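Long-range contacts in arginase (Medicago truncatula, PDB 6VSS), which hydrolyses L-arginine to urea and L-ornithine with two manganese ions per subunit, works as a homohexamer, and also converts agmatine to putrescine and urea: residues B[58-63]-B[109-114]; B[82-87]-B[311-316]; B[99-104]-B[332-337]; B[150-155]-B[304-309]. One frame throughout, in Å; residues are numbered along the deposited sequence. Where two conformers were deposited one is given.

Interaction 1: residues B[58-63]-B[109-114]; sequences GGVAAT and DPRVIT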
# COMPACT_ATOMS: atom_id res chain seq x y z
N GLY B 58 -20.46 21.60 36.17
CA GLY B 58 -20.64 20.78 37.38
C GLY B 58 -20.87 19.30 37.10
O GLY B 58 -20.86 18.89 35.90
N GLY B 59 -21.10 18.54 38.18
CA GLY B 59 -21.39 17.09 38.19
C GLY B 59 -20.19 16.27 37.71
O GLY B 59 -20.38 15.36 36.90
N VAL B 60 -19.00 16.60 38.17
CA VAL B 60 -17.72 16.09 37.61
C VAL B 60 -16.66 16.13 38.70
O VAL B 60 -16.46 17.18 39.32
CB VAL B 60 -17.27 16.93 36.40
CG1 VAL B 60 -17.15 18.40 36.75
CG2 VAL B 60 -15.97 16.39 35.81
N ALA B 61 -16.05 14.98 38.91
CA ALA B 61 -14.96 14.76 39.86
C ALA B 61 -13.65 14.74 39.10
O ALA B 61 -12.66 15.17 39.67
CB ALA B 61 -15.16 13.45 40.59
N ALA B 62 -13.63 14.24 37.86
CA ALA B 62 -12.38 14.21 37.07
C ALA B 62 -12.69 14.22 35.58
O ALA B 62 -13.72 13.60 35.15
CB ALA B 62 -11.51 13.02 37.45
N THR B 63 -11.82 14.91 34.82
CA THR B 63 -11.89 14.99 33.35
C THR B 63 -10.53 14.66 32.72
O THR B 63 -9.52 15.38 32.95
CB THR B 63 -12.52 16.32 32.93
OG1 THR B 63 -13.89 16.29 33.36
CG2 THR B 63 -12.42 16.56 31.44
N ASP B 109 -19.65 14.72 25.82
CA ASP B 109 -19.61 15.45 27.10
C ASP B 109 -18.16 15.88 27.35
O ASP B 109 -17.30 15.03 27.48
CB ASP B 109 -20.30 14.61 28.16
CG ASP B 109 -20.42 15.27 29.52
OD1 ASP B 109 -19.72 16.29 29.78
OD2 ASP B 109 -21.17 14.72 30.34
N PRO B 110 -17.83 17.19 27.42
CA PRO B 110 -16.48 17.64 27.75
C PRO B 110 -15.95 17.16 29.09
O PRO B 110 -14.75 17.13 29.27
CB PRO B 110 -16.60 19.16 27.82
CG PRO B 110 -17.76 19.46 26.93
CD PRO B 110 -18.72 18.32 27.16
N ARG B 111 -16.83 16.74 29.99
CA ARG B 111 -16.42 16.30 31.33
C ARG B 111 -15.84 14.89 31.21
O ARG B 111 -15.17 14.46 32.08
CB ARG B 111 -17.62 16.35 32.27
CG ARG B 111 -18.20 17.75 32.44
CD ARG B 111 -19.48 17.68 33.27
NE ARG B 111 -20.50 16.95 32.54
CZ ARG B 111 -21.77 16.90 32.89
NH1 ARG B 111 -22.20 17.54 33.96
NH2 ARG B 111 -22.62 16.18 32.15
N VAL B 112 -16.14 14.21 30.12
CA VAL B 112 -15.58 12.86 29.86
C VAL B 112 -14.20 12.99 29.21
O VAL B 112 -13.31 12.23 29.56
CB VAL B 112 -16.52 12.05 28.97
CG1 VAL B 112 -15.92 10.69 28.68
CG2 VAL B 112 -17.88 11.94 29.64
N ILE B 113 -14.05 13.89 28.25
CA ILE B 113 -12.73 14.04 27.57
C ILE B 113 -12.63 15.43 26.95
O ILE B 113 -13.61 15.93 26.40
CB ILE B 113 -12.50 12.91 26.55
CG1 ILE B 113 -11.03 12.90 26.10
CG2 ILE B 113 -13.48 13.05 25.37
CD1 ILE B 113 -10.75 11.86 25.07
N THR B 114 -11.45 16.04 27.07
CA THR B 114 -11.23 17.37 26.50
C THR B 114 -9.78 17.43 25.99
O THR B 114 -8.89 16.84 26.62
CB THR B 114 -11.62 18.40 27.57
OG1 THR B 114 -11.72 19.66 26.93
CG2 THR B 114 -10.60 18.57 28.66
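Two hydrogen bonds join 58-63 to 109-114, and R111 supplies one end of each. From its side chain, NH1 donates a hydrogen bond to G58 O at 2.7 Å, with an N-H...O angle of 160°; the acceptor lies almost in the guanidinium plane, while NH1 stands above the plane of the G58 carbonyl. From its backbone, R111 O accepts from T63 OG1 at 2.6 Å. T63 CG2, anti to the backbone N, is thereby turned toward P110 O (3.2 Å) and T114 CG2. The aliphatic part of R111 crosses V60 obliquely, with V60 CB 3.9 Å from R111 CD.

The second shell is D109. R111 bends at chi3 (-65°), and its NE and NH2 grip the D109 carboxylate side-on, NH2 reaching OD2 at 2.7 Å. D109 OD1 also accepts from R111 N, closing an Asx turn, so the aspartate holds both the backbone and the guanidinium of R111. An alanine in place of R111 would lose the salt bridge to D109 and the bond to G58 O, and would probably loosen the loop that follows helix 25-57. That helix packs against R111 through M54 and L57, and G58 ends it with a positive phi. Together these contacts bring the exit of helix 25-57 and the entries of strands 63-69 and 113-118 together at one edge of the parallel alpha/beta sheet of the arginase fold.

Interaction 2: residues B[82-87]-B[311-316]; sequences AFAPPR and VEYNPQ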
# COMPACT_ATOMS: atom_id res chain seq x y z
N ALA B 82 6.64 11.29 16.76
CA ALA B 82 6.55 12.76 16.99
C ALA B 82 5.29 13.33 16.32
O ALA B 82 4.72 14.30 16.82
CB ALA B 82 7.82 13.42 16.50
N PHE B 83 4.75 12.66 15.29
CA PHE B 83 3.64 13.19 14.47
C PHE B 83 2.33 12.67 15.02
O PHE B 83 1.26 13.05 14.50
CB PHE B 83 3.82 12.83 12.99
CG PHE B 83 5.10 13.35 12.39
CD1 PHE B 83 5.34 14.70 12.28
CD2 PHE B 83 6.11 12.49 12.00
CE1 PHE B 83 6.55 15.17 11.78
CE2 PHE B 83 7.29 12.96 11.43
CZ PHE B 83 7.52 14.30 11.35
N ALA B 84 2.38 11.79 16.02
CA ALA B 84 1.20 11.05 16.50
C ALA B 84 0.07 11.92 17.08
O ALA B 84 -1.10 11.68 16.78
CB ALA B 84 1.65 9.97 17.44
N PRO B 85 0.29 12.88 18.01
CA PRO B 85 -0.85 13.40 18.75
C PRO B 85 -2.00 13.95 17.89
O PRO B 85 -3.14 13.57 18.14
CB PRO B 85 -0.22 14.39 19.73
CG PRO B 85 1.19 13.87 19.93
CD PRO B 85 1.56 13.36 18.55
N PRO B 86 -1.79 14.83 16.87
CA PRO B 86 -2.88 15.39 16.06
C PRO B 86 -3.62 14.32 15.26
O PRO B 86 -4.83 14.45 15.07
CB PRO B 86 -2.18 16.33 15.04
CG PRO B 86 -0.90 16.69 15.76
CD PRO B 86 -0.51 15.43 16.51
N ARG B 87 -2.92 13.25 14.88
CA ARG B 87 -3.54 12.09 14.16
C ARG B 87 -4.46 11.36 15.14
O ARG B 87 -5.54 11.02 14.75
CB ARG B 87 -2.46 11.19 13.54
CG ARG B 87 -1.80 11.82 12.32
CD ARG B 87 -2.76 11.87 11.14
NE ARG B 87 -2.81 10.58 10.45
CZ ARG B 87 -1.85 10.16 9.61
NH1 ARG B 87 -1.94 8.99 9.00
NH2 ARG B 87 -0.79 10.93 9.39
N VAL B 311 1.46 6.07 23.93
CA VAL B 311 2.76 6.37 23.29
C VAL B 311 3.06 5.41 22.15
O VAL B 311 2.42 4.36 22.12
CB VAL B 311 3.87 6.36 24.33
CG1 VAL B 311 3.55 7.41 25.39
CG2 VAL B 311 4.10 5.01 24.97
N GLU B 312 3.97 5.86 21.27
CA GLU B 312 4.68 5.07 20.28
C GLU B 312 3.72 4.76 19.10
O GLU B 312 4.16 4.05 18.18
CB GLU B 312 5.24 3.78 20.91
CG GLU B 312 6.43 3.97 21.85
CD GLU B 312 7.80 4.27 21.27
OE1 GLU B 312 8.64 4.86 22.02
OE2 GLU B 312 8.02 4.00 20.08
N TYR B 313 2.53 5.39 18.99
CA TYR B 313 1.84 5.41 17.67
C TYR B 313 2.78 6.18 16.70
O TYR B 313 3.19 7.29 17.02
CB TYR B 313 0.44 6.04 17.68
CG TYR B 313 -0.11 6.24 16.29
CD1 TYR B 313 -0.02 5.24 15.33
CD2 TYR B 313 -0.74 7.42 15.90
CE1 TYR B 313 -0.54 5.41 14.05
CE2 TYR B 313 -1.21 7.62 14.61
CZ TYR B 313 -1.15 6.60 13.69
OH TYR B 313 -1.69 6.76 12.42
N ASN B 314 3.08 5.56 15.55
CA ASN B 314 3.95 6.13 14.48
C ASN B 314 3.12 6.17 13.20
O ASN B 314 3.04 5.20 12.45
CB ASN B 314 5.21 5.26 14.37
CG ASN B 314 6.23 5.85 13.41
OD1 ASN B 314 5.86 6.67 12.56
ND2 ASN B 314 7.50 5.45 13.55
N PRO B 315 2.52 7.32 12.86
CA PRO B 315 1.72 7.42 11.65
C PRO B 315 2.49 7.23 10.34
O PRO B 315 1.92 6.83 9.38
CB PRO B 315 1.13 8.85 11.70
CG PRO B 315 1.79 9.56 12.82
CD PRO B 315 2.58 8.56 13.63
N GLN B 316 3.80 7.44 10.34
CA GLN B 316 4.67 7.14 9.17
C GLN B 316 4.76 5.65 8.94
O GLN B 316 5.24 5.33 7.91
CB GLN B 316 6.11 7.62 9.34
CG GLN B 316 6.20 9.12 9.35
CD GLN B 316 7.59 9.69 9.39
OE1 GLN B 316 8.16 9.88 10.45
NE2 GLN B 316 8.10 10.10 8.23
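The loop that follows strand 305-311 carries E312, inferred to bind substrate, and just beyond it packs on the 3-10 turn and the first part of the helix that run through 82-87, without any direct hydrogen bond. P315 packs against F83, A84 and R87. Its CG lies 3.9 Å from F83 CB, and its CB sits over one face of the R87 guanidinium, 3.7 Å from NH2. Bends at chi2 and chi3 (-70° and -81°) fold the arginine back over the proline. Y313, with CG anti to the backbone N (chi1 171°), presents its ring edge to R87: CE2 is 3.9 Å from R87 CB, and the guanidinium and ring planes are nearly perpendicular. A84 CB meets Y313 CD2 at 3.8 Å and Y313 O at 3.1 Å.

In this alpha/beta fold, loops at the C-terminal ends of the parallel strands form the active site, and the side chain of Y313 is about 11 Å from a manganese ion. Its OH bonds to D318. At the outer end, Q316 OE1 approaches F83 CE2 at the ring edge (3.3 Å), with the amide plane almost upright to the ring. An alanine in place of F83 would remove that edge and probably weaken packing on Q316 and on E90 of a second subunit, whose F83 and Q316 touch P86 and R87 here.

Interaction 3: residues B[99-104]-B[332-337]; sequences STTEEG and VRELAA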
# COMPACT_ATOMS: atom_id res chain seq x y z
N SER B 99 -19.73 8.61 19.32
CA SER B 99 -19.00 9.28 20.41
C SER B 99 -19.30 8.60 21.75
O SER B 99 -19.15 9.28 22.76
CB SER B 99 -19.35 10.73 20.44
OG SER B 99 -20.62 10.89 21.07
N THR B 100 -19.67 7.31 21.77
CA THR B 100 -19.88 6.53 23.03
C THR B 100 -18.76 5.48 23.24
O THR B 100 -18.48 4.73 22.32
CB THR B 100 -21.27 5.88 23.09
OG1 THR B 100 -22.22 6.90 22.78
CG2 THR B 100 -21.58 5.28 24.44
N THR B 101 -18.15 5.46 24.43
CA THR B 101 -17.15 4.45 24.83
C THR B 101 -17.88 3.13 25.03
O THR B 101 -19.09 3.14 25.08
CB THR B 101 -16.36 4.87 26.06
OG1 THR B 101 -17.16 4.68 27.24
CG2 THR B 101 -15.84 6.29 25.92
N GLU B 102 -17.12 2.05 25.10
CA GLU B 102 -17.62 0.66 25.10
C GLU B 102 -18.57 0.50 26.28
O GLU B 102 -19.64 -0.14 26.09
CB GLU B 102 -16.47 -0.34 25.14
CG GLU B 102 -15.84 -0.61 23.78
CD GLU B 102 -15.35 -2.04 23.57
OE1 GLU B 102 -15.39 -2.82 24.51
OE2 GLU B 102 -14.93 -2.37 22.45
N GLU B 103 -18.22 1.11 27.42
CA GLU B 103 -19.05 0.97 28.65
C GLU B 103 -20.03 2.13 28.85
O GLU B 103 -20.53 2.24 29.97
CB GLU B 103 -18.16 0.74 29.86
CG GLU B 103 -17.81 -0.73 29.97
CD GLU B 103 -16.85 -0.94 31.11
OE1 GLU B 103 -16.51 0.05 31.74
OE2 GLU B 103 -16.48 -2.09 31.36
N GLY B 104 -20.37 2.89 27.81
CA GLY B 104 -21.54 3.79 27.80
C GLY B 104 -21.22 5.25 28.04
O GLY B 104 -22.18 6.01 28.07
N VAL B 332 -7.22 5.62 23.84
CA VAL B 332 -7.40 6.93 24.54
C VAL B 332 -8.83 7.00 25.07
O VAL B 332 -9.01 7.40 26.24
CB VAL B 332 -7.04 8.16 23.66
CG1 VAL B 332 -7.17 9.45 24.44
CG2 VAL B 332 -5.60 8.09 23.19
N ARG B 333 -9.81 6.64 24.26
CA ARG B 333 -11.24 6.75 24.64
C ARG B 333 -11.52 5.86 25.86
O ARG B 333 -12.16 6.31 26.79
CB ARG B 333 -12.16 6.39 23.47
CG ARG B 333 -12.27 7.52 22.45
CD ARG B 333 -12.59 7.03 21.05
NE ARG B 333 -13.86 6.32 21.02
CZ ARG B 333 -14.87 6.56 20.19
NH1 ARG B 333 -14.81 7.53 19.30
NH2 ARG B 333 -15.99 5.88 20.35
N GLU B 334 -11.01 4.65 25.88
CA GLU B 334 -11.35 3.73 26.95
C GLU B 334 -10.54 4.12 28.20
O GLU B 334 -11.07 3.97 29.29
CB GLU B 334 -11.15 2.35 26.41
CG GLU B 334 -12.06 2.04 25.23
CD GLU B 334 -13.54 1.97 25.57
OE1 GLU B 334 -13.89 1.49 26.66
OE2 GLU B 334 -14.33 2.44 24.75
N LEU B 335 -9.32 4.61 28.06
CA LEU B 335 -8.55 5.15 29.21
C LEU B 335 -9.29 6.34 29.81
O LEU B 335 -9.43 6.38 31.05
CB LEU B 335 -7.11 5.49 28.81
CG LEU B 335 -6.24 6.17 29.89
CD1 LEU B 335 -6.32 5.45 31.21
CD2 LEU B 335 -4.78 6.21 29.45
N ALA B 336 -9.73 7.32 28.98
CA ALA B 336 -10.53 8.48 29.43
C ALA B 336 -11.80 8.02 30.19
O ALA B 336 -12.08 8.57 31.24
CB ALA B 336 -10.86 9.42 28.30
N ALA B 337 -12.55 7.05 29.64
CA ALA B 337 -13.77 6.47 30.23
C ALA B 337 -13.48 5.98 31.66
O ALA B 337 -14.36 6.12 32.53
CB ALA B 337 -14.33 5.37 29.35
O HOH W 1 -15.95 2.58 28.12
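E334 leaves helix 323-339 alongside the turn at 101-104, and a bend at chi2 (-67°) carries its carboxylate across to the loop. From CB, with CG anti to the carbonyl carbon, the chain runs to CD, 3.8 Å from E102 CB. At the tip the two oxygens divide the work. OE2 accepts from E102 N at 2.8 Å through its syn lone pair, the N-H...O angle being 164°, and lies 3.4 Å from T101 CB. OE1 accepts from a water at 2.8 Å; this water in turn accepts a hydrogen bond from E103 N at 2.8 Å and is bonded to T101 OG1, which also bonds to K105 N. One carboxylate thus gathers two successive backbone N-H groups of the type I turn T101-G104, one directly and one through water. Alongside, A337 CB packs 3.6 Å from T101 OG1, while R333 gives hydrogen bonds to I92 O and N98 O.

The side chain of E102 crosses that of E334 at about a right angle, and their OE1 atoms are 5.0 Å apart. Salt bridges from E102 to K330 and R292 probably offset the repulsion of these like charges, while the turn's N-H groups would favour the ionised form of E334.

Interaction 4: residues B[150-155]-B[304-309]; sequences PLRPLV and DIVGGD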
# COMPACT_ATOMS: atom_id res chain seq x y z
N PRO B 150 -11.12 19.90 37.64
CA PRO B 150 -10.98 18.46 37.85
C PRO B 150 -10.18 17.78 36.73
O PRO B 150 -10.32 16.59 36.58
CB PRO B 150 -12.45 18.02 37.77
CG PRO B 150 -13.04 18.92 36.70
CD PRO B 150 -12.25 20.20 36.75
N LEU B 151 -9.41 18.55 35.96
CA LEU B 151 -8.64 17.99 34.82
C LEU B 151 -7.63 16.99 35.34
O LEU B 151 -6.95 17.28 36.37
CB LEU B 151 -7.90 19.09 34.06
CG LEU B 151 -8.74 20.25 33.53
CD1 LEU B 151 -7.89 21.07 32.58
CD2 LEU B 151 -10.01 19.75 32.87
N ARG B 152 -7.46 15.90 34.61
CA ARG B 152 -6.44 14.85 34.85
C ARG B 152 -5.72 14.58 33.52
O ARG B 152 -6.39 14.40 32.51
CB ARG B 152 -7.03 13.62 35.52
CG ARG B 152 -7.48 13.83 36.95
CD ARG B 152 -7.77 12.53 37.66
NE ARG B 152 -8.44 12.80 38.91
CZ ARG B 152 -8.55 11.98 39.94
NH1 ARG B 152 -8.04 10.77 39.91
NH2 ARG B 152 -9.19 12.38 41.02
N PRO B 153 -4.38 14.57 33.52
CA PRO B 153 -3.57 14.49 32.31
C PRO B 153 -3.58 13.10 31.66
O PRO B 153 -3.17 12.12 32.29
CB PRO B 153 -2.17 14.81 32.81
CG PRO B 153 -2.19 14.29 34.20
CD PRO B 153 -3.54 14.78 34.70
N LEU B 154 -4.12 13.05 30.45
CA LEU B 154 -4.00 11.89 29.52
C LEU B 154 -3.04 12.35 28.40
O LEU B 154 -3.39 13.13 27.55
CB LEU B 154 -5.40 11.45 29.07
CG LEU B 154 -5.48 10.01 28.56
CD1 LEU B 154 -6.94 9.57 28.28
CD2 LEU B 154 -4.65 9.88 27.27
N VAL B 155 -1.77 11.99 28.55
CA VAL B 155 -0.69 12.43 27.64
C VAL B 155 -0.72 11.63 26.34
O VAL B 155 -0.79 10.36 26.38
CB VAL B 155 0.65 12.41 28.37
CG1 VAL B 155 1.81 12.68 27.44
CG2 VAL B 155 0.63 13.40 29.55
N ASP B 304 -7.63 4.51 41.95
CA ASP B 304 -7.83 5.91 41.57
C ASP B 304 -6.81 6.22 40.47
O ASP B 304 -5.64 6.49 40.81
CB ASP B 304 -7.67 6.75 42.84
CG ASP B 304 -7.87 8.21 42.60
OD1 ASP B 304 -8.50 8.52 41.58
OD2 ASP B 304 -7.30 9.01 43.41
N ILE B 305 -7.24 6.23 39.21
CA ILE B 305 -6.40 6.66 38.05
C ILE B 305 -6.22 8.19 38.07
O ILE B 305 -7.20 8.96 37.85
CB ILE B 305 -6.95 6.14 36.72
CG1 ILE B 305 -7.23 4.64 36.80
CG2 ILE B 305 -5.98 6.47 35.60
CD1 ILE B 305 -8.11 4.14 35.71
N VAL B 306 -4.97 8.59 38.30
CA VAL B 306 -4.53 10.01 38.42
C VAL B 306 -3.88 10.52 37.12
O VAL B 306 -3.84 11.74 36.88
CB VAL B 306 -3.62 10.21 39.64
CG1 VAL B 306 -4.36 9.77 40.87
CG2 VAL B 306 -2.30 9.49 39.54
N GLY B 307 -3.36 9.63 36.28
CA GLY B 307 -2.86 10.04 34.97
C GLY B 307 -2.66 8.85 34.06
O GLY B 307 -2.75 7.72 34.52
N GLY B 308 -2.26 9.12 32.82
CA GLY B 308 -2.04 8.04 31.86
C GLY B 308 -1.41 8.57 30.59
O GLY B 308 -1.29 9.77 30.42
N ASP B 309 -0.97 7.67 29.74
CA ASP B 309 -0.37 8.07 28.46
C ASP B 309 -0.64 6.97 27.42
O ASP B 309 -0.97 5.81 27.77
CB ASP B 309 1.07 8.51 28.65
CG ASP B 309 1.98 7.40 29.08
OD1 ASP B 309 1.97 6.35 28.38
OD2 ASP B 309 2.74 7.62 30.07
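Backbone hydrogen bonds pair strands 151-155 and 305-309 as parallel neighbours, their axes 4.5 Å apart at closest approach and 11° from parallel. G308 stands between two of these bonds: its N gives to P153 O at 3.2 Å, and its O accepts from V155 N at 2.9 Å. CA-H...O contacts add to them, the shortest from D309 CA to V155 O at 3.1 Å. G307, which has no side chain, brings its CA to 3.4 Å from P153 O.

The charged interaction lies at the strand start. R152 stretches out from CG to NE, and its NH1 forms a salt bridge with D304 OD1 (2.8 Å), using that oxygen's syn lone pair. The same NH1 also bonds I305 O at 2.9 Å, from well above the carbonyl plane, and both acceptors lie near the guanidinium plane. D304 OD1 has K341 as a second partner.

Side-chain contact between the strands is slight: V155 CB lies 3.9 Å from D309 CB, while the D309 carboxylate turns to Y265, S163 and S267. Strand 63-69 flanks 151-157 on its other edge; L154 faces V332, L335 and M339 of helix 323-339, while V155 and V306 meet helix 163-174 on the opposite face.

Overall arrangement
Interaction 4 lies deepest, its centre about 9 Å from that of the chain, and joins adjacent central strands mainly through backbone bonds. Interaction 1 continues the same sheet toward its edge: T63 probably hydrogen-bonds with P150 and R152, but the loops of interaction 1 are held by arginine and hydroxyl groups and are partly exposed. Interaction 3 is buried although its centre is about 17 Å from that of the chain, and a carboxylate and a water carry it. Its helix 323-339 packs on L154 of interaction 4, and A336 also touches V112 and I113 of interaction 1. Interaction 2, on the opposite side of the centre from interaction 4, relies on apolar and ring packing near the metals. Interactions 2 and 3 meet other subunits, whereas 1 and 4 do not.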